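Local atomic coordinates of aspartate aminotransferase (Giardia lamblia, PDB entry 3MEB), a protein that probably catalyses the pyridoxal-phosphate-dependent transfer of an amino group from L-aspartate to 2-oxoglutarate, giving oxaloacetate and L-glutamate. Residues A115-C123 with V300-V311; M231-S242 with F262-Q273. All coordinates share one frame; numbering follows the deposited sequence.

Contact 1. Residues A115-C123 with V300-V311; sequences AQEGRIASC and VEKNKALSAAMV
N303 and S307, one turn apart on helix 300-319, each reach a backbone carbonyl of the turn that joins helix 113-116 to strand 120-125, an outermost strand, within this chain, of the large mixed sheet of the aminotransferase fold. Residues 300-311 of the helix and strand 120-123 run in nearly the same direction, their axes 7.1 Å apart at closest and inclined by 27°. At the start of the strand's approach a Schellman motif ends helix 113-116, with G118 at positive phi and its CA 3.5 Å from K304 CG. Where the chain leaves this helix, the carbonyls of E117 and G118 face helix 300-319. The amide of N303 presents ND2 edge-on to E117 O at 3.0 Å, with the donor in the carbonyl plane. Its other end is held as well, OD1 taking the backbone N-H of E297. S307 OG donates to G118 O at 2.7 Å, from a position tilted out of the carbonyl plane; its chi1 of -65° sets the hydroxyl beside the backbone N and turns it toward the N-terminal end of the helix, where G118 O lies. Away from the helix, R119 meets E117 OE1 in the plane of its guanidinium through NH1, a salt bridge that leaves NE to the carbonyl of H293 and NH2 probably to that of V263. Further along, the contact becomes apolar. A121 points its methyl at the helix, between M310 and V311, and M310, bent at chi3, brings CE to 3.9 Å from A121 CB. M310 also packs on F25 of the second subunit. V311 lies alongside the strand backbone, its CG2 3.7 Å from A121 CB and 3.6 Å from S122 N.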
# COMPACT_ATOMS: atom_id res chain seq x y z
N ALA A 115 3.08 -11.56 24.51
CA ALA A 115 4.25 -10.70 24.27
C ALA A 115 5.42 -11.10 25.15
O ALA A 115 6.56 -11.15 24.69
CB ALA A 115 3.91 -9.20 24.52
N GLN A 116 5.14 -11.32 26.43
CA GLN A 116 6.18 -11.71 27.40
C GLN A 116 6.85 -13.01 27.03
O GLN A 116 8.02 -13.22 27.35
CB GLN A 116 5.57 -11.84 28.79
CG GLN A 116 5.17 -10.50 29.38
CD GLN A 116 5.32 -10.46 30.89
OE1 GLN A 116 5.23 -11.48 31.57
NE2 GLN A 116 5.55 -9.27 31.43
N GLU A 117 6.11 -13.90 26.37
CA GLU A 117 6.66 -15.17 25.92
C GLU A 117 7.30 -15.15 24.51
O GLU A 117 7.75 -16.17 24.03
CB GLU A 117 5.55 -16.22 25.97
CG GLU A 117 5.00 -16.41 27.37
CD GLU A 117 3.91 -17.45 27.46
OE1 GLU A 117 3.25 -17.76 26.46
OE2 GLU A 117 3.75 -18.00 28.54
N GLY A 118 7.29 -14.00 23.85
CA GLY A 118 7.95 -13.86 22.55
C GLY A 118 7.16 -14.43 21.39
O GLY A 118 7.73 -14.75 20.35
N ARG A 119 5.84 -14.53 21.56
CA ARG A 119 4.97 -15.28 20.63
C ARG A 119 4.38 -14.42 19.51
O ARG A 119 3.84 -14.97 18.57
CB ARG A 119 3.84 -15.94 21.40
CG ARG A 119 4.30 -17.12 22.24
CD ARG A 119 3.30 -17.42 23.30
NE ARG A 119 1.99 -17.74 22.75
CZ ARG A 119 0.90 -17.91 23.46
NH1 ARG A 119 0.93 -17.80 24.78
NH2 ARG A 119 -0.22 -18.20 22.84
N ILE A 120 4.51 -13.09 19.61
CA ILE A 120 3.87 -12.18 18.66
C ILE A 120 4.80 -11.64 17.59
O ILE A 120 5.80 -10.96 17.89
CB ILE A 120 3.21 -10.97 19.34
CG1 ILE A 120 2.25 -11.37 20.45
CG2 ILE A 120 2.42 -10.15 18.30
CD1 ILE A 120 1.75 -10.11 21.33
N ALA A 121 4.44 -11.92 16.33
CA ALA A 121 5.15 -11.41 15.18
C ALA A 121 4.29 -10.32 14.54
O ALA A 121 3.20 -10.62 14.09
CB ALA A 121 5.40 -12.53 14.20
N SER A 122 4.75 -9.06 14.55
CA SER A 122 3.93 -7.94 14.13
C SER A 122 4.57 -7.24 12.98
O SER A 122 5.79 -7.03 12.98
CB SER A 122 3.68 -6.95 15.27
OG SER A 122 3.15 -7.59 16.44
N CYS A 123 3.77 -6.90 11.98
CA CYS A 123 4.28 -6.14 10.83
C CYS A 123 3.20 -5.17 10.37
O CYS A 123 2.07 -5.58 10.09
CB CYS A 123 4.65 -7.10 9.69
SG CYS A 123 5.30 -6.39 8.17
N VAL A 300 11.97 -18.50 25.76
CA VAL A 300 11.49 -17.20 25.29
C VAL A 300 12.32 -16.72 24.06
O VAL A 300 11.76 -16.15 23.10
CB VAL A 300 11.47 -16.13 26.42
CG1 VAL A 300 11.03 -14.80 25.87
CG2 VAL A 300 10.54 -16.55 27.56
N GLU A 301 13.63 -16.97 24.08
CA GLU A 301 14.50 -16.48 23.01
C GLU A 301 14.19 -17.17 21.67
O GLU A 301 14.19 -16.53 20.61
CB GLU A 301 15.99 -16.60 23.40
CG GLU A 301 16.36 -15.77 24.66
CD GLU A 301 16.11 -16.46 26.00
OE1 GLU A 301 15.52 -17.56 26.10
OE2 GLU A 301 16.53 -15.89 27.00
N LYS A 302 13.93 -18.49 21.75
CA LYS A 302 13.58 -19.26 20.57
C LYS A 302 12.20 -18.87 20.05
O LYS A 302 12.00 -18.84 18.84
CB LYS A 302 13.65 -20.75 20.85
CG LYS A 302 15.06 -21.25 20.94
CD LYS A 302 15.12 -22.74 21.03
CE LYS A 302 16.55 -23.22 21.10
NZ LYS A 302 17.19 -23.31 19.72
N ASN A 303 11.27 -18.58 20.98
CA ASN A 303 9.96 -18.05 20.58
C ASN A 303 10.12 -16.75 19.80
O ASN A 303 9.51 -16.58 18.73
CB ASN A 303 9.05 -17.86 21.79
CG ASN A 303 8.53 -19.16 22.35
OD1 ASN A 303 8.57 -20.21 21.69
ND2 ASN A 303 8.03 -19.11 23.58
N LYS A 304 10.97 -15.86 20.33
CA LYS A 304 11.25 -14.57 19.68
C LYS A 304 11.98 -14.72 18.34
O LYS A 304 11.71 -14.00 17.39
CB LYS A 304 12.09 -13.68 20.62
CG LYS A 304 11.35 -13.14 21.85
CD LYS A 304 12.26 -12.24 22.69
CE LYS A 304 11.52 -11.64 23.89
NZ LYS A 304 12.39 -10.84 24.83
N ALA A 305 12.88 -15.69 18.25
CA ALA A 305 13.55 -15.98 16.98
C ALA A 305 12.53 -16.44 15.91
O ALA A 305 12.65 -16.05 14.74
CB ALA A 305 14.65 -17.02 17.16
N LEU A 306 11.56 -17.26 16.29
CA LEU A 306 10.52 -17.73 15.36
C LEU A 306 9.66 -16.51 14.95
O LEU A 306 9.41 -16.25 13.75
CB LEU A 306 9.67 -18.87 16.00
CG LEU A 306 8.37 -19.29 15.26
CD1 LEU A 306 8.66 -19.69 13.84
CD2 LEU A 306 7.57 -20.42 15.99
N SER A 307 9.25 -15.73 15.95
CA SER A 307 8.44 -14.57 15.62
C SER A 307 9.17 -13.63 14.62
O SER A 307 8.56 -13.12 13.65
CB SER A 307 8.07 -13.82 16.88
OG SER A 307 7.22 -14.62 17.70
N ALA A 308 10.46 -13.44 14.85
CA ALA A 308 11.25 -12.55 13.99
C ALA A 308 11.37 -13.11 12.58
O ALA A 308 11.37 -12.35 11.61
CB ALA A 308 12.66 -12.30 14.60
N ALA A 309 11.50 -14.44 12.46
CA ALA A 309 11.58 -15.11 11.17
C ALA A 309 10.28 -14.90 10.41
O ALA A 309 10.26 -14.64 9.18
CB ALA A 309 11.86 -16.62 11.35
N MET A 310 9.16 -15.03 11.13
CA MET A 310 7.86 -14.78 10.51
C MET A 310 7.73 -13.32 10.07
O MET A 310 7.27 -13.05 8.93
CB MET A 310 6.75 -15.24 11.45
CG MET A 310 6.68 -16.76 11.59
SD MET A 310 5.20 -17.35 12.41
CE MET A 310 5.31 -16.45 13.94
N VAL A 311 8.19 -12.38 10.91
CA VAL A 311 8.21 -10.98 10.50
C VAL A 311 9.06 -10.83 9.23
O VAL A 311 8.67 -10.13 8.29
CB VAL A 311 8.70 -10.02 11.61
CG1 VAL A 311 8.80 -8.56 11.06
CG2 VAL A 311 7.76 -10.07 12.81

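Contact 2. Residues M231-S242 with F262-Q273; sequences MKEKKHIAFFDS and FVDAGVEVLVAQ
F239 and F240 leave strand 237-242 on opposite faces of the sheet and meet different partners from segment 262-273. The backbones form a parallel pair in the central sheet of the aminotransferase fold, joined by five hydrogen bonds running from A238 N to E268 O through to S242 N to A272 O. Before the first of these, a water spans H236 O and E268 N, carrying the pairing one step further.

The aromatic contacts divide by face. L270 CB sits over the centre of the F239 ring, a CH-pi contact at 4.0 Å from the centroid, while A272 CB approaches the ring's edge in its plane. On the other face F240 directs its edge toward the face of F262 in an offset edge-to-face pair, planes at 66°. F240 chi1 of -77° holds its ring beside the backbone N, turned back toward the helix that carries F262. A238 CB lies at the edge of the F262 ring, 3.8 Å from F262 CD2, and the M231 side chain crosses that of F262 at about a right angle.

At the C-terminal ends of the strands a second water donates to both D241 OD1 and A272 O, while OD2 bonds H158 NE2. D241 belongs to the pyridoxal-phosphate pocket, its side chain about 3 Å from the cofactor at the nearest atoms. The backbone bonds of flanking F240 and S242, the water and H158 are consistent with a carboxylate held in one orientation.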
# COMPACT_ATOMS: atom_id res chain seq x y z
N MET A 231 -11.20 -25.82 18.37
CA MET A 231 -10.03 -25.23 17.73
C MET A 231 -8.74 -25.85 18.26
O MET A 231 -7.81 -26.13 17.49
CB MET A 231 -10.03 -23.71 17.95
CG MET A 231 -11.18 -22.99 17.28
SD MET A 231 -11.12 -22.90 15.48
CE MET A 231 -9.64 -21.94 15.17
N LYS A 232 -8.69 -26.07 19.58
CA LYS A 232 -7.56 -26.73 20.23
C LYS A 232 -7.46 -28.18 19.78
O LYS A 232 -6.40 -28.63 19.36
CB LYS A 232 -7.70 -26.72 21.76
CG LYS A 232 -7.50 -25.33 22.46
CD LYS A 232 -6.05 -24.87 22.40
CE LYS A 232 -5.12 -25.69 23.29
NZ LYS A 232 -3.72 -25.43 22.82
N GLU A 233 -8.58 -28.90 19.85
CA GLU A 233 -8.61 -30.33 19.51
C GLU A 233 -8.23 -30.59 18.06
O GLU A 233 -7.49 -31.53 17.76
CB GLU A 233 -10.00 -30.93 19.76
CG GLU A 233 -10.17 -32.34 19.17
CD GLU A 233 -11.53 -32.97 19.46
OE1 GLU A 233 -12.36 -32.34 20.17
OE2 GLU A 233 -11.75 -34.10 18.99
N LYS A 234 -8.74 -29.75 17.16
CA LYS A 234 -8.47 -29.87 15.72
C LYS A 234 -7.18 -29.16 15.24
O LYS A 234 -6.82 -29.25 14.05
CB LYS A 234 -9.66 -29.30 14.94
CG LYS A 234 -10.99 -29.96 15.23
CD LYS A 234 -11.06 -31.33 14.55
CE LYS A 234 -11.07 -31.23 13.03
NZ LYS A 234 -11.62 -32.45 12.36
N LYS A 235 -6.54 -28.42 16.14
CA LYS A 235 -5.32 -27.66 15.86
C LYS A 235 -5.51 -26.68 14.67
O LYS A 235 -4.61 -26.51 13.87
CB LYS A 235 -4.13 -28.60 15.65
N HIS A 236 -6.69 -26.07 14.57
CA HIS A 236 -7.00 -25.11 13.54
C HIS A 236 -6.29 -23.79 13.84
O HIS A 236 -5.96 -23.49 14.99
CB HIS A 236 -8.50 -24.80 13.49
CG HIS A 236 -9.36 -25.93 13.00
ND1 HIS A 236 -8.98 -26.78 11.98
CD2 HIS A 236 -10.61 -26.31 13.36
CE1 HIS A 236 -9.95 -27.65 11.76
NE2 HIS A 236 -10.95 -27.38 12.58
N ILE A 237 -6.09 -23.02 12.79
CA ILE A 237 -5.58 -21.66 12.89
C ILE A 237 -6.77 -20.70 12.79
O ILE A 237 -7.63 -20.86 11.92
CB ILE A 237 -4.54 -21.37 11.78
CG1 ILE A 237 -3.33 -22.33 11.86
CG2 ILE A 237 -4.05 -19.94 11.88
CD1 ILE A 237 -3.55 -23.68 11.17
N ALA A 238 -6.82 -19.71 13.67
CA ALA A 238 -7.85 -18.68 13.62
C ALA A 238 -7.24 -17.45 12.97
O ALA A 238 -6.20 -16.96 13.43
CB ALA A 238 -8.38 -18.35 15.04
N PHE A 239 -7.87 -16.96 11.90
CA PHE A 239 -7.48 -15.72 11.28
C PHE A 239 -8.56 -14.70 11.65
O PHE A 239 -9.69 -14.79 11.17
CB PHE A 239 -7.40 -15.87 9.77
CG PHE A 239 -6.58 -14.75 9.08
CD1 PHE A 239 -5.51 -15.05 8.28
CD2 PHE A 239 -6.89 -13.42 9.28
CE1 PHE A 239 -4.80 -14.06 7.66
CE2 PHE A 239 -6.15 -12.42 8.69
CZ PHE A 239 -5.10 -12.75 7.90
N PHE A 240 -8.21 -13.75 12.50
CA PHE A 240 -9.14 -12.72 12.93
C PHE A 240 -9.01 -11.50 12.04
O PHE A 240 -7.88 -10.99 11.83
CB PHE A 240 -8.87 -12.35 14.38
CG PHE A 240 -9.38 -13.35 15.39
CD1 PHE A 240 -10.74 -13.37 15.74
CD2 PHE A 240 -8.53 -14.25 15.99
CE1 PHE A 240 -11.22 -14.26 16.69
CE2 PHE A 240 -8.99 -15.16 16.93
CZ PHE A 240 -10.35 -15.16 17.29
N ASP A 241 -10.15 -11.04 11.51
CA ASP A 241 -10.28 -9.72 10.91
C ASP A 241 -10.85 -8.81 11.97
O ASP A 241 -11.96 -9.04 12.48
CB ASP A 241 -11.21 -9.76 9.69
CG ASP A 241 -11.33 -8.43 8.96
OD1 ASP A 241 -11.12 -7.35 9.57
OD2 ASP A 241 -11.71 -8.45 7.75
N SER A 242 -10.10 -7.77 12.33
CA SER A 242 -10.48 -6.93 13.44
C SER A 242 -10.40 -5.46 13.07
O SER A 242 -9.35 -4.83 13.16
CB SER A 242 -9.58 -7.18 14.64
OG SER A 242 -9.94 -6.26 15.66
N PHE A 262 -8.45 -16.84 22.78
CA PHE A 262 -7.86 -17.85 21.90
C PHE A 262 -6.35 -17.92 22.11
O PHE A 262 -5.80 -19.01 22.22
CB PHE A 262 -8.20 -17.56 20.43
CG PHE A 262 -9.50 -18.17 19.95
CD1 PHE A 262 -10.57 -18.39 20.80
CD2 PHE A 262 -9.66 -18.47 18.60
CE1 PHE A 262 -11.76 -18.96 20.31
CE2 PHE A 262 -10.85 -19.03 18.13
CZ PHE A 262 -11.90 -19.28 18.99
N VAL A 263 -5.69 -16.76 22.16
CA VAL A 263 -4.23 -16.72 22.34
C VAL A 263 -3.81 -17.28 23.71
O VAL A 263 -2.85 -18.05 23.82
CB VAL A 263 -3.69 -15.28 22.15
CG1 VAL A 263 -2.22 -15.19 22.59
CG2 VAL A 263 -3.81 -14.84 20.67
N ASP A 264 -4.50 -16.88 24.77
CA ASP A 264 -4.22 -17.33 26.13
C ASP A 264 -4.40 -18.85 26.26
O ASP A 264 -3.70 -19.47 27.05
CB ASP A 264 -5.10 -16.60 27.14
CG ASP A 264 -4.61 -15.18 27.44
OD1 ASP A 264 -3.48 -14.81 27.03
OD2 ASP A 264 -5.36 -14.43 28.10
N ALA A 265 -5.33 -19.42 25.50
CA ALA A 265 -5.53 -20.87 25.46
C ALA A 265 -4.54 -21.64 24.56
O ALA A 265 -4.59 -22.88 24.54
CB ALA A 265 -6.95 -21.17 25.04
N GLY A 266 -3.68 -20.93 23.81
CA GLY A 266 -2.70 -21.58 22.94
C GLY A 266 -3.19 -21.90 21.54
O GLY A 266 -2.60 -22.73 20.86
N VAL A 267 -4.25 -21.25 21.09
CA VAL A 267 -4.68 -21.36 19.73
C VAL A 267 -3.76 -20.44 18.95
O VAL A 267 -3.49 -19.32 19.37
CB VAL A 267 -6.14 -20.90 19.52
CG1 VAL A 267 -6.53 -21.02 18.02
CG2 VAL A 267 -7.10 -21.69 20.38
N GLU A 268 -3.27 -20.93 17.82
CA GLU A 268 -2.39 -20.10 17.00
C GLU A 268 -3.26 -19.22 16.10
O GLU A 268 -4.18 -19.70 15.46
CB GLU A 268 -1.41 -20.97 16.20
CG GLU A 268 -0.53 -21.79 17.15
CD GLU A 268 0.66 -22.40 16.49
OE1 GLU A 268 0.49 -23.45 15.83
OE2 GLU A 268 1.78 -21.86 16.67
N VAL A 269 -3.00 -17.90 16.13
CA VAL A 269 -3.85 -16.94 15.43
C VAL A 269 -3.07 -15.99 14.55
O VAL A 269 -1.87 -15.76 14.75
CB VAL A 269 -4.68 -16.11 16.42
CG1 VAL A 269 -5.26 -17.00 17.54
CG2 VAL A 269 -3.89 -14.92 16.96
N LEU A 270 -3.74 -15.48 13.51
CA LEU A 270 -3.38 -14.23 12.89
C LEU A 270 -4.47 -13.18 13.20
O LEU A 270 -5.64 -13.52 13.45
CB LEU A 270 -3.21 -14.40 11.37
CG LEU A 270 -1.94 -15.15 10.88
CD1 LEU A 270 -2.02 -16.62 11.03
CD2 LEU A 270 -1.73 -14.83 9.41
N VAL A 271 -4.06 -11.92 13.20
CA VAL A 271 -4.98 -10.79 13.36
C VAL A 271 -4.62 -9.75 12.30
O VAL A 271 -3.45 -9.28 12.23
CB VAL A 271 -4.89 -10.14 14.74
CG1 VAL A 271 -5.85 -8.99 14.87
CG2 VAL A 271 -5.14 -11.20 15.90
N ALA A 272 -5.60 -9.40 11.47
CA ALA A 272 -5.50 -8.28 10.54
C ALA A 272 -6.21 -7.11 11.21
O ALA A 272 -7.44 -7.13 11.39
CB ALA A 272 -6.14 -8.61 9.25
N GLN A 273 -5.44 -6.13 11.63
CA GLN A 273 -5.93 -5.07 12.54
C GLN A 273 -6.00 -3.73 11.82
O GLN A 273 -4.96 -3.22 11.40
CB GLN A 273 -5.01 -5.01 13.75
CG GLN A 273 -5.32 -3.85 14.75
CD GLN A 273 -4.29 -3.73 15.85
OE1 GLN A 273 -3.12 -4.10 15.67
NE2 GLN A 273 -4.69 -3.18 16.98
O HOH W 1 -3.90 -23.47 16.61
O HOH W 2 -9.06 -5.35 9.71

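Overall arrangement
Both contacts bear on the same seven-stranded mixed sheet, contact 1 at its outermost strand 120-125 and contact 2 on two neighbouring inner strands, their centres about 16 Å apart. Contact 1 is partly buried and lies away from the cofactor; side chains of a helix bond the carbonyls of a turn there, and the apolar side chains of an alanine, a methionine and a valine complete the packing. Contact 2 is buried, held by strand-to-strand backbone bonds and aromatic rings, and reaches the cofactor pocket. They meet directly through the probable bond of R119 in contact 1 to the V263 carbonyl in contact 2. Each also touches F25 of the second subunit.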